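Local coordinates for protein branched-chain alpha-ketoacid decarboxylase (Lactococcus lactis, PDB 2VBF) that probably decarboxylates branched-chain and aromatic alpha-keto acids to aldehydes, using thiamine diphosphate and magnesium as cofactors, at residues T154-L159 and D170-Q175. Residues are numbered along the deposited sequence; the frame is centred on the assembly and turned at random.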
loop_
_atom_site.group_PDB
_atom_site.type_symbol
_atom_site.label_atom_id
_atom_site.label_comp_id
_atom_site.label_asym_id
_atom_site.label_seq_id
_atom_site.Cartn_x
_atom_site.Cartn_y
_atom_site.Cartn_z
ATOM N N THR A 154 -6.047 -14.329 6.312
ATOM C CA THR A 154 -7.069 -14.974 5.501
ATOM C C THR A 154 -7.632 -16.206 6.213
ATOM O O THR A 154 -6.920 -16.903 6.922
ATOM C CB THR A 154 -6.495 -15.414 4.117
ATOM O OG1 THR A 154 -5.295 -16.169 4.316
ATOM C CG2 THR A 154 -6.196 -14.197 3.185
ATOM N N ALA A 155 -8.931 -16.448 6.049
ATOM C CA ALA A 155 -9.564 -17.641 6.614
ATOM C C ALA A 155 -9.244 -18.883 5.793
ATOM O O ALA A 155 -9.252 -20.007 6.313
ATOM C CB ALA A 155 -11.045 -17.453 6.681
ATOM N N ALA A 156 -9.016 -18.683 4.500
ATOM C CA ALA A 156 -8.673 -19.767 3.598
ATOM C C ALA A 156 -7.950 -19.197 2.391
ATOM O O ALA A 156 -8.136 -18.029 2.039
ATOM C CB ALA A 156 -9.942 -20.504 3.152
ATOM N N ARG A 157 -7.137 -20.033 1.758
ATOM C CA ARG A 157 -6.354 -19.627 0.599
ATOM C C ARG A 157 -6.101 -20.809 -0.317
ATOM O O ARG A 157 -6.009 -21.946 0.156
ATOM C CB ARG A 157 -5.036 -19.007 1.054
ATOM C CG ARG A 157 -4.051 -19.957 1.704
ATOM C CD ARG A 157 -3.184 -19.237 2.722
ATOM N NE ARG A 157 -4.024 -18.789 3.810
ATOM C CZ ARG A 157 -4.470 -19.564 4.798
ATOM N NH1 ARG A 157 -4.118 -20.844 4.905
ATOM N NH2 ARG A 157 -5.263 -19.041 5.712
ATOM N N THR A 158 -5.994 -20.545 -1.617
ATOM C CA THR A 158 -5.754 -21.611 -2.587
ATOM C C THR A 158 -4.916 -21.158 -3.777
ATOM O O THR A 158 -5.049 -20.022 -4.237
ATOM C CB THR A 158 -7.096 -22.217 -3.100
ATOM O OG1 THR A 158 -6.841 -23.356 -3.956
ATOM C CG2 THR A 158 -7.918 -21.185 -3.866
ATOM N N LEU A 159 -4.042 -22.053 -4.232
ATOM C CA LEU A 159 -3.401 -21.959 -5.545
ATOM C C LEU A 159 -4.144 -22.907 -6.480
ATOM O O LEU A 159 -4.074 -24.139 -6.306
ATOM C CB LEU A 159 -1.931 -22.369 -5.472
ATOM C CG LEU A 159 -1.224 -22.588 -6.818
ATOM C CD1 LEU A 159 -1.332 -21.339 -7.716
ATOM C CD2 LEU A 159 0.216 -23.002 -6.592
ATOM N N ASP A 170 -14.855 -23.640 -4.446
ATOM C CA ASP A 170 -15.982 -23.907 -3.587
ATOM C C ASP A 170 -15.561 -24.007 -2.120
ATOM O O ASP A 170 -16.255 -23.498 -1.256
ATOM C CB ASP A 170 -16.699 -25.166 -4.059
ATOM C CG ASP A 170 -17.485 -24.935 -5.338
ATOM O OD1 ASP A 170 -17.485 -23.794 -5.848
ATOM O OD2 ASP A 170 -18.119 -25.887 -5.836
ATOM N N ARG A 171 -14.398 -24.598 -1.875
ATOM C CA ARG A 171 -13.874 -24.740 -0.525
ATOM C C ARG A 171 -13.643 -23.369 0.092
ATOM O O ARG A 171 -14.095 -23.102 1.198
ATOM C CB ARG A 171 -12.565 -25.516 -0.508
ATOM C CG ARG A 171 -11.959 -25.657 0.909
ATOM C CD ARG A 171 -10.667 -26.432 0.920
ATOM N NE ARG A 171 -9.551 -25.775 0.235
ATOM C CZ ARG A 171 -8.832 -24.783 0.747
ATOM N NH1 ARG A 171 -9.124 -24.275 1.939
ATOM N NH2 ARG A 171 -7.822 -24.292 0.054
ATOM N N VAL A 172 -12.940 -22.502 -0.626
ATOM C CA VAL A 172 -12.579 -21.208 -0.035
ATOM C C VAL A 172 -13.805 -20.289 0.089
ATOM O O VAL A 172 -13.948 -19.608 1.098
ATOM C CB VAL A 172 -11.396 -20.524 -0.782
ATOM C CG1 VAL A 172 -10.199 -21.483 -0.905
ATOM C CG2 VAL A 172 -11.829 -20.010 -2.155
ATOM N N LEU A 173 -14.705 -20.293 -0.896
ATOM C CA LEU A 173 -15.901 -19.464 -0.824
ATOM C C LEU A 173 -16.899 -19.991 0.204
ATOM O O LEU A 173 -17.644 -19.220 0.799
ATOM C CB LEU A 173 -16.556 -19.309 -2.201
ATOM C CG LEU A 173 -15.697 -18.620 -3.266
ATOM C CD1 LEU A 173 -16.438 -18.519 -4.584
ATOM C CD2 LEU A 173 -15.251 -17.231 -2.820
ATOM N N SER A 174 -16.920 -21.310 0.401
ATOM C CA SER A 174 -17.711 -21.891 1.486
ATOM C C SER A 174 -17.174 -21.405 2.834
ATOM O O SER A 174 -17.962 -21.084 3.731
ATOM C CB SER A 174 -17.704 -23.421 1.407
ATOM O OG SER A 174 -18.471 -23.858 0.294
ATOM N N GLN A 175 -15.849 -21.313 2.963
ATOM C CA GLN A 175 -15.229 -20.738 4.167
ATOM C C GLN A 175 -15.576 -19.253 4.313
ATOM O O GLN A 175 -15.820 -18.780 5.419
ATOM C CB GLN A 175 -13.719 -20.949 4.186
ATOM C CG GLN A 175 -13.079 -20.811 5.566
ATOM C CD GLN A 175 -13.463 -21.919 6.552
ATOM O OE1 GLN A 175 -14.203 -22.874 6.218
ATOM N NE2 GLN A 175 -12.939 -21.822 7.758
HETATM O O HOH W 1 -6.920 -22.647 3.175
#
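Strand 156-159 and the 170-175 part of helix 165-179 run nearly antiparallel, axes 7.9 Å apart at closest and 163° between their directions, with Ala156 facing Val172. Arg171 makes the polar link: NH2 donates to Arg157 O over 3.0 Å, an oxygen lying at the edge of the guanidinium, although the donor stands well above the carbonyl plane. NH1 donates a hydrogen bond to a water that also accepts from Arg157 N, so one guanidinium serves both the C=O and, through water, the N-H of the same residue. The reach comes from a side chain extended as far as CD and then bent at chi3 (66°), which brings one face of the guanidinium over Val172 CG1, offset toward the rim. With an alanine here, Arg157 O would probably lose this donor and Glu168 this salt-bridge partner.

Behind the polar edge the contact is greasy. Val172 CG1 packs 3.7 Å from Thr158 CG2, the two side chains crossing at about a right angle, while Thr158 OG1 hydrogen-bonds to Glu168. Next along, Ala156 CB sits 3.9 Å from Gln175 CB. The CB of Arg157 is directed away from the helix, and its NE and NH2 both grip Thr154 OG1.

Away from the cofactor sites, helix 165-179 covers strand 156-159, outermost in a six-stranded parallel sheet, and completes a beta-alpha-beta unit with neighbouring strand 183-188, whose Ile185 also meets Val172.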